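Local coordinates for protein sarcoplasmic calcium-binding proteins II, V, VI, and VII (Branchiostoma lanceolatum, PDB 2SAS) that binds calcium ions through EF-hand loops and seems to be more abundant in fast-contracting muscles, although no functional link has been drawn from that distribution, at residues K11-F14 / D15-D19; D33-T36 / R37-E40; V144-V147 / I148-G151. All blocks are in the same frame, centred on the assembly; numbering follows the deposited sequence.

Contact 1 (K11-F14 / D15-D19). With CA (calcium ion), chain B.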
loop_
_atom_site.group_PDB
_atom_site.type_symbol
_atom_site.label_atom_id
_atom_site.label_comp_id
_atom_site.label_asym_id
_atom_site.label_seq_id
_atom_site.Cartn_x
_atom_site.Cartn_y
_atom_site.Cartn_z
ATOM N N LYS A 11 7.977 8.284 1.568
ATOM C CA LYS A 11 6.521 8.458 1.711
ATOM C C LYS A 11 6.017 7.247 2.511
ATOM O O LYS A 11 5.295 7.383 3.508
ATOM C CB LYS A 11 5.831 8.661 0.395
ATOM C CG LYS A 11 4.356 9.117 0.459
ATOM C CD LYS A 11 4.164 10.263 1.470
ATOM C CE LYS A 11 2.838 10.940 1.199
ATOM N NZ LYS A 11 1.705 10.087 1.688
ATOM N N PHE A 12 6.451 6.052 2.083
ATOM C CA PHE A 12 6.108 4.799 2.725
ATOM C C PHE A 12 6.257 4.864 4.223
ATOM O O PHE A 12 5.286 4.506 4.921
ATOM C CB PHE A 12 6.820 3.589 2.152
ATOM C CG PHE A 12 6.427 2.260 2.724
ATOM C CD1 PHE A 12 7.058 1.745 3.842
ATOM C CD2 PHE A 12 5.403 1.527 2.099
ATOM C CE1 PHE A 12 6.706 0.479 4.339
ATOM C CE2 PHE A 12 5.055 0.260 2.586
ATOM C CZ PHE A 12 5.706 -0.259 3.699
ATOM N N THR A 13 7.382 5.241 4.749
ATOM C CA THR A 13 7.556 5.349 6.229
ATOM C C THR A 13 6.709 6.438 6.837
ATOM O O THR A 13 6.268 6.363 8.035
ATOM C CB THR A 13 9.091 5.530 6.532
ATOM O OG1 THR A 13 9.452 6.866 6.078
ATOM C CG2 THR A 13 9.957 4.496 5.800
ATOM N N PHE A 14 6.449 7.521 6.107
ATOM C CA PHE A 14 5.645 8.632 6.695
ATOM C C PHE A 14 4.298 7.995 7.027
ATOM O O PHE A 14 3.845 7.954 8.164
ATOM C CB PHE A 14 5.569 9.810 5.719
ATOM C CG PHE A 14 4.883 11.072 6.117
ATOM C CD1 PHE A 14 5.534 12.062 6.860
ATOM C CD2 PHE A 14 3.568 11.303 5.758
ATOM C CE1 PHE A 14 4.883 13.229 7.265
ATOM C CE2 PHE A 14 2.876 12.449 6.117
ATOM C CZ PHE A 14 3.566 13.396 6.873
ATOM N N ASP A 15 3.724 7.438 5.961
ATOM C CA ASP A 15 2.408 6.854 5.926
ATOM C C ASP A 15 2.079 5.645 6.771
ATOM O O ASP A 15 0.943 5.573 7.252
ATOM C CB ASP A 15 2.045 6.490 4.465
ATOM C CG ASP A 15 1.676 7.644 3.584
ATOM O OD1 ASP A 15 1.736 8.788 4.033
ATOM O OD2 ASP A 15 1.290 7.397 2.415
ATOM N N PHE A 16 2.972 4.688 6.843
ATOM C CA PHE A 16 2.782 3.422 7.545
ATOM C C PHE A 16 3.438 3.394 8.887
ATOM O O PHE A 16 2.985 2.711 9.813
ATOM C CB PHE A 16 3.357 2.267 6.673
ATOM C CG PHE A 16 2.433 1.988 5.528
ATOM C CD1 PHE A 16 2.311 2.909 4.498
ATOM C CD2 PHE A 16 1.670 0.830 5.552
ATOM C CE1 PHE A 16 1.387 2.668 3.445
ATOM C CE2 PHE A 16 0.766 0.563 4.520
ATOM C CZ PHE A 16 0.607 1.500 3.512
ATOM N N PHE A 17 4.514 4.099 9.062
ATOM C CA PHE A 17 5.218 4.016 10.357
ATOM C C PHE A 17 4.941 5.239 11.222
ATOM O O PHE A 17 5.315 5.135 12.400
ATOM C CB PHE A 17 6.691 3.844 10.140
ATOM C CG PHE A 17 7.232 2.772 9.296
ATOM C CD1 PHE A 17 6.438 1.663 8.896
ATOM C CD2 PHE A 17 8.605 2.781 8.996
ATOM C CE1 PHE A 17 7.009 0.630 8.162
ATOM C CE2 PHE A 17 9.172 1.736 8.257
ATOM C CZ PHE A 17 8.369 0.653 7.858
ATOM N N LEU A 18 4.368 6.318 10.700
ATOM C CA LEU A 18 4.215 7.477 11.612
ATOM C C LEU A 18 2.838 8.126 11.623
ATOM O O LEU A 18 2.399 8.407 12.752
ATOM C CB LEU A 18 5.322 8.510 11.339
ATOM C CG LEU A 18 6.728 8.215 11.802
ATOM C CD1 LEU A 18 7.695 8.944 10.872
ATOM C CD2 LEU A 18 6.969 8.672 13.245
ATOM N N ASP A 19 2.288 8.351 10.462
ATOM C CA ASP A 19 0.982 9.006 10.300
ATOM C C ASP A 19 -0.116 7.973 10.507
ATOM O O ASP A 19 -0.826 7.556 9.577
ATOM C CB ASP A 19 0.915 9.793 8.985
ATOM C CG ASP A 19 -0.381 10.575 8.839
ATOM O OD1 ASP A 19 -0.910 11.045 9.879
ATOM O OD2 ASP A 19 -0.928 10.736 7.728
HETATM CA CA CA B . -1.303 12.432 11.537
#
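The rings of Phe12 and Phe16, one helical turn apart, lie face to face in an offset stack, their planes 6° from parallel and their centroids 4.8 Å apart. The overlap is uneven: Phe12 CE2 sits over the centre of the Phe16 ring, whereas Phe16 CD1 covers a face of Phe12 nearer its rim. Phe12 also turns an edge toward the face of Phe17 in an offset edge-to-face pair, planes at 81°, with Phe12 CE1 3.8 Å from Phe17 CE1. With its CG anti to the backbone N (chi1 -176°), Phe12 reaches both rings. At the edge of the Phe14 ring, near its plane, lies Asp15 OD1.

Thr13 suits the space beside Phe17 because it is small and branched: Thr13 CB comes within 3.7 Å of Phe17 CD2, while Thr13 OG1 is hydrogen-bonded with Tyr82 OH and Ile10 O. On another side of the helix, Lys11 bends at chi2 and chi4 to bring NZ 2.7 Å from Asp15 OD1, met on the syn side, and into a weak bond to Asp15 OD2. This salt bridge probably offsets the carboxylate charge and limits its rotation. Gln137 and Leu136 of the second subunit pack near this pair.

Toward Asp19 the helix widens. Phe14 O accepts two bonds, an ordinary helical one from Leu18 N at 3.1 Å and a pi-type one from Asp19 N at 2.8 Å. Asp19 OD1 binds the calcium ion at 2.2 Å, and its OD2 is held by Gly24 N. Asn21, Asp23, Ser25 and Asp30 complete the protein ligands. This is the entering helix of an EF-hand: Phe17 packs on helix 158-170, Phe12 and Phe16 also reach the second subunit, and the helix leads into the calcium loop, where Asp19 is the first ligand.

Contact 2 (D33-T36 / R37-E40)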
loop_
_atom_site.group_PDB
_atom_site.type_symbol
_atom_site.label_atom_id
_atom_site.label_comp_id
_atom_site.label_asym_id
_atom_site.label_seq_id
_atom_site.Cartn_x
_atom_site.Cartn_y
_atom_site.Cartn_z
ATOM N N ASP A 33 -2.007 7.341 19.045
ATOM C CA ASP A 33 -2.612 6.260 18.258
ATOM C C ASP A 33 -1.740 5.002 18.280
ATOM O O ASP A 33 -2.165 3.851 18.066
ATOM C CB ASP A 33 -2.828 6.671 16.804
ATOM C CG ASP A 33 -4.052 7.457 16.468
ATOM O OD1 ASP A 33 -4.552 8.145 17.388
ATOM O OD2 ASP A 33 -4.504 7.465 15.294
ATOM N N MET A 34 -0.458 5.202 18.506
ATOM C CA MET A 34 0.456 4.038 18.580
ATOM C C MET A 34 0.146 3.313 19.901
ATOM O O MET A 34 0.081 2.065 19.973
ATOM C CB MET A 34 1.834 4.580 18.439
ATOM C CG MET A 34 2.055 4.986 16.994
ATOM S SD MET A 34 3.791 5.559 16.953
ATOM C CE MET A 34 3.692 6.715 15.579
ATOM N N MET A 35 -0.041 4.115 20.928
ATOM C CA MET A 35 -0.342 3.749 22.300
ATOM C C MET A 35 -1.687 3.065 22.365
ATOM O O MET A 35 -1.831 2.001 22.980
ATOM C CB MET A 35 -0.309 4.951 23.244
ATOM C CG MET A 35 1.084 5.227 23.710
ATOM S SD MET A 35 1.776 3.763 24.548
ATOM C CE MET A 35 0.561 3.677 25.907
ATOM N N THR A 36 -2.658 3.680 21.718
ATOM C CA THR A 36 -3.977 3.060 21.602
ATOM C C THR A 36 -3.812 1.685 20.958
ATOM O O THR A 36 -4.463 0.759 21.397
ATOM C CB THR A 36 -5.013 3.876 20.751
ATOM O OG1 THR A 36 -5.140 5.125 21.438
ATOM C CG2 THR A 36 -6.355 3.121 20.588
ATOM N N ARG A 37 -3.036 1.570 19.928
ATOM C CA ARG A 37 -2.815 0.286 19.184
ATOM C C ARG A 37 -2.270 -0.744 20.202
ATOM O O ARG A 37 -2.850 -1.831 20.329
ATOM C CB ARG A 37 -1.802 0.443 18.101
ATOM C CG ARG A 37 -2.078 0.180 16.652
ATOM C CD ARG A 37 -1.445 1.304 15.851
ATOM N NE ARG A 37 -1.145 1.023 14.504
ATOM C CZ ARG A 37 -1.916 0.768 13.448
ATOM N NH1 ARG A 37 -3.240 0.630 13.542
ATOM N NH2 ARG A 37 -1.351 0.606 12.233
ATOM N N TYR A 38 -1.219 -0.296 20.877
ATOM C CA TYR A 38 -0.483 -1.047 21.883
ATOM C C TYR A 38 -1.344 -1.642 22.983
ATOM O O TYR A 38 -1.189 -2.827 23.325
ATOM C CB TYR A 38 0.635 -0.224 22.489
ATOM C CG TYR A 38 1.798 -0.928 23.147
ATOM C CD1 TYR A 38 2.624 -1.829 22.465
ATOM C CD2 TYR A 38 2.107 -0.682 24.478
ATOM C CE1 TYR A 38 3.717 -2.423 23.077
ATOM C CE2 TYR A 38 3.199 -1.243 25.099
ATOM C CZ TYR A 38 4.006 -2.132 24.399
ATOM O OH TYR A 38 5.074 -2.748 25.035
ATOM N N LYS A 39 -2.135 -0.782 23.602
ATOM C CA LYS A 39 -3.037 -1.201 24.696
ATOM C C LYS A 39 -4.137 -2.083 24.057
ATOM O O LYS A 39 -4.466 -3.109 24.648
ATOM C CB LYS A 39 -3.670 -0.040 25.406
ATOM C CG LYS A 39 -2.738 1.090 25.877
ATOM C CD LYS A 39 -3.570 2.398 25.912
ATOM C CE LYS A 39 -3.580 2.953 27.315
ATOM N NZ LYS A 39 -5.023 3.233 27.701
ATOM N N GLU A 40 -4.624 -1.707 22.920
ATOM C CA GLU A 40 -5.657 -2.354 22.097
ATOM C C GLU A 40 -5.376 -3.851 22.016
ATOM O O GLU A 40 -6.271 -4.694 22.335
ATOM C CB GLU A 40 -5.706 -1.734 20.725
ATOM C CG GLU A 40 -6.750 -1.531 19.644
ATOM C CD GLU A 40 -6.183 -1.303 18.255
ATOM O OE1 GLU A 40 -5.745 -0.249 17.818
ATOM O OE2 GLU A 40 -6.125 -2.327 17.531
#
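Asp33 touches Arg37 through the backbone, its O accepting from Arg37 N at 3.1 Å. The aliphatic part of Arg37 then runs past the same carbonyl, Arg37 CD coming 3.5 Å from Asp33 O. The side chain of Asp33 instead touches Met20 and Asn21 of the calcium loop.

At Met34, the carbonyl O takes the N-H of Tyr38 at 2.8 Å. Its thioether side chain packs against Arg106 and Phe109 of helix 103-114, a place where an unbranched, flexible apolar chain fits well.

Met35 makes the main side-chain contact. Bends at chi2 (-58°) and chi3 (-62°) curl its end back toward the following turn. Its SD stands 5.5 Å from the centroid of the Tyr38 ring, 55° off the ring normal: an oblique Met-aromatic contact. The terminal methyl goes on to Lys39, with Met35 CE 4.2 Å from Lys39 CG, while Met35 O receives Lys39 N at 2.9 Å. Met54 and Leu58 of helix 48-69 cover Met35, and Tyr38 meets the ring of Tyr51.

Thr36 is exposed, and its hydroxyl suits a place within a helix because a carbonyl one turn earlier can take it up: Thr36 OG1 is hydrogen-bonded back to Glu32 O.

Along this helix, then, direction comes from backbone hydrogen bonds, whereas the side chains meet probably by weak dispersion, the polarisable sulfur of Met35 beside the Tyr38 ring and its methyl near Lys39 CG; Arg37, Lys39 and Glu40, which carry the charges of the second turn, are exposed residues.

Contact 3 (V144-V147 / I148-G151)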
loop_
_atom_site.group_PDB
_atom_site.type_symbol
_atom_site.label_atom_id
_atom_site.label_comp_id
_atom_site.label_asym_id
_atom_site.label_seq_id
_atom_site.Cartn_x
_atom_site.Cartn_y
_atom_site.Cartn_z
ATOM N N VAL A 144 9.864 -13.570 -0.370
ATOM C CA VAL A 144 10.279 -12.266 0.196
ATOM C C VAL A 144 11.050 -12.598 1.463
ATOM O O VAL A 144 12.061 -11.985 1.800
ATOM C CB VAL A 144 9.075 -11.330 0.442
ATOM C CG1 VAL A 144 9.461 -10.161 1.321
ATOM C CG2 VAL A 144 8.424 -10.885 -0.853
ATOM N N TYR A 145 10.559 -13.594 2.185
ATOM C CA TYR A 145 11.279 -13.979 3.441
ATOM C C TYR A 145 12.657 -14.523 3.149
ATOM O O TYR A 145 13.579 -14.400 3.967
ATOM C CB TYR A 145 10.439 -15.028 4.161
ATOM C CG TYR A 145 10.929 -15.319 5.540
ATOM C CD1 TYR A 145 10.560 -14.366 6.502
ATOM C CD2 TYR A 145 11.694 -16.418 5.924
ATOM C CE1 TYR A 145 10.938 -14.511 7.819
ATOM C CE2 TYR A 145 12.070 -16.573 7.285
ATOM C CZ TYR A 145 11.692 -15.625 8.189
ATOM O OH TYR A 145 12.026 -15.665 9.507
ATOM N N ASN A 146 12.867 -15.155 2.000
ATOM C CA ASN A 146 14.191 -15.697 1.652
ATOM C C ASN A 146 15.169 -14.609 1.275
ATOM O O ASN A 146 16.393 -14.785 1.446
ATOM C CB ASN A 146 14.042 -16.882 0.674
ATOM C CG ASN A 146 13.824 -18.165 1.504
ATOM O OD1 ASN A 146 14.764 -18.873 1.890
ATOM N ND2 ASN A 146 12.584 -18.472 1.836
ATOM N N VAL A 147 14.703 -13.457 0.779
ATOM C CA VAL A 147 15.646 -12.352 0.506
ATOM C C VAL A 147 16.109 -11.848 1.874
ATOM O O VAL A 147 17.279 -11.597 2.173
ATOM C CB VAL A 147 14.994 -11.260 -0.341
ATOM C CG1 VAL A 147 15.859 -9.985 -0.353
ATOM C CG2 VAL A 147 14.648 -11.703 -1.739
ATOM N N ILE A 148 15.131 -11.735 2.808
ATOM C CA ILE A 148 15.502 -11.271 4.152
ATOM C C ILE A 148 16.453 -12.201 4.912
ATOM O O ILE A 148 17.402 -11.769 5.611
ATOM C CB ILE A 148 14.229 -11.025 5.021
ATOM C CG1 ILE A 148 13.146 -10.246 4.208
ATOM C CG2 ILE A 148 14.649 -10.313 6.324
ATOM C CD1 ILE A 148 11.893 -9.884 5.075
ATOM N N THR A 149 16.176 -13.492 4.892
ATOM C CA THR A 149 17.012 -14.456 5.630
ATOM C C THR A 149 18.156 -14.926 4.772
ATOM O O THR A 149 18.992 -15.722 5.222
ATOM C CB THR A 149 16.155 -15.677 6.144
ATOM O OG1 THR A 149 15.734 -16.343 4.908
ATOM C CG2 THR A 149 15.031 -15.228 7.074
ATOM N N ASP A 150 18.188 -14.375 3.568
ATOM C CA ASP A 150 19.261 -14.692 2.604
ATOM C C ASP A 150 19.488 -16.186 2.421
ATOM O O ASP A 150 20.644 -16.665 2.482
ATOM C CB ASP A 150 20.551 -13.943 2.987
ATOM C CG ASP A 150 21.521 -14.132 1.826
ATOM O OD1 ASP A 150 21.000 -14.251 0.711
ATOM O OD2 ASP A 150 22.739 -14.255 2.013
ATOM N N GLY A 151 18.424 -16.880 2.140
ATOM C CA GLY A 151 18.440 -18.344 1.937
ATOM C C GLY A 151 18.662 -19.123 3.199
ATOM O O GLY A 151 19.114 -20.302 3.143
#
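Thr149 folds back on Tyr145, one turn earlier, and each atom of its side chain has a part. CB lies 3.6 Å from Tyr145 O. From there the side chain forks: with chi1 at 66°, OG1 stands between its own backbone N and carbonyl carbon and turns back to give a hydrogen bond to Tyr145 O at 3.1 Å. Thr149 N reaches the same oxygen at 2.9 Å, from the opposite face of the carbonyl plane, so the acceptor is gripped twice. OG1 also has a weak bond with Gly152 N.

The other branch rests over a face of the Tyr145 ring, where Thr149 CG2 lies 3.3 Å from Tyr145 CE2. The ring can lie under this methyl because Tyr145 CG is anti to its backbone N (chi1 -170°), and its OH is hydrogen-bonded to Val122 O, which helps fix the ring. An alanine here is likely to leave Tyr145 O with one bond fewer and to uncover part of the ring face.

Here the helix ends in a Schellman motif. Asp150, with phi at 50°, is the C-prime residue; Gly151 N returns to Asn146 O at 3.0 Å, in the carbonyl plane on a lone pair, and Asp150 N makes a weak bond to Val147 O. Gly151 suits its place, since its phi is positive too and positive phi favours glycine.

Ile148 faces the interior. Its N bonds to Val144 O at 3.2 Å, and Ile148 CD1 approaches Val144 CG1 at 4.5 Å, both branched apolar residues packing on Phe127 of helix 124-130. Ile148 also reaches Arg160 and Leu164 on helix 158-170.

Overall arrangement
Contacts 1, 2 and 3 follow one another along the chain, on helices 4-18, 28-42 and 141-149, contact 1 running on to Asp19 and contact 3 to Gly151. The first two belong to EF-hand 1, as the entering and exiting helices of its helix-loop-helix; their centres are 16 Å apart, and they touch where Met34 CE packs 3.5 Å from Leu18 O. Contact 3 lies in EF-hand 4, its centre 24 Å from contact 1 and 30 Å from contact 2, and touches neither. Helix 158-170 joins the first hand to the last, since Phe17 of contact 1 and Ile148 of contact 3 both pack against it.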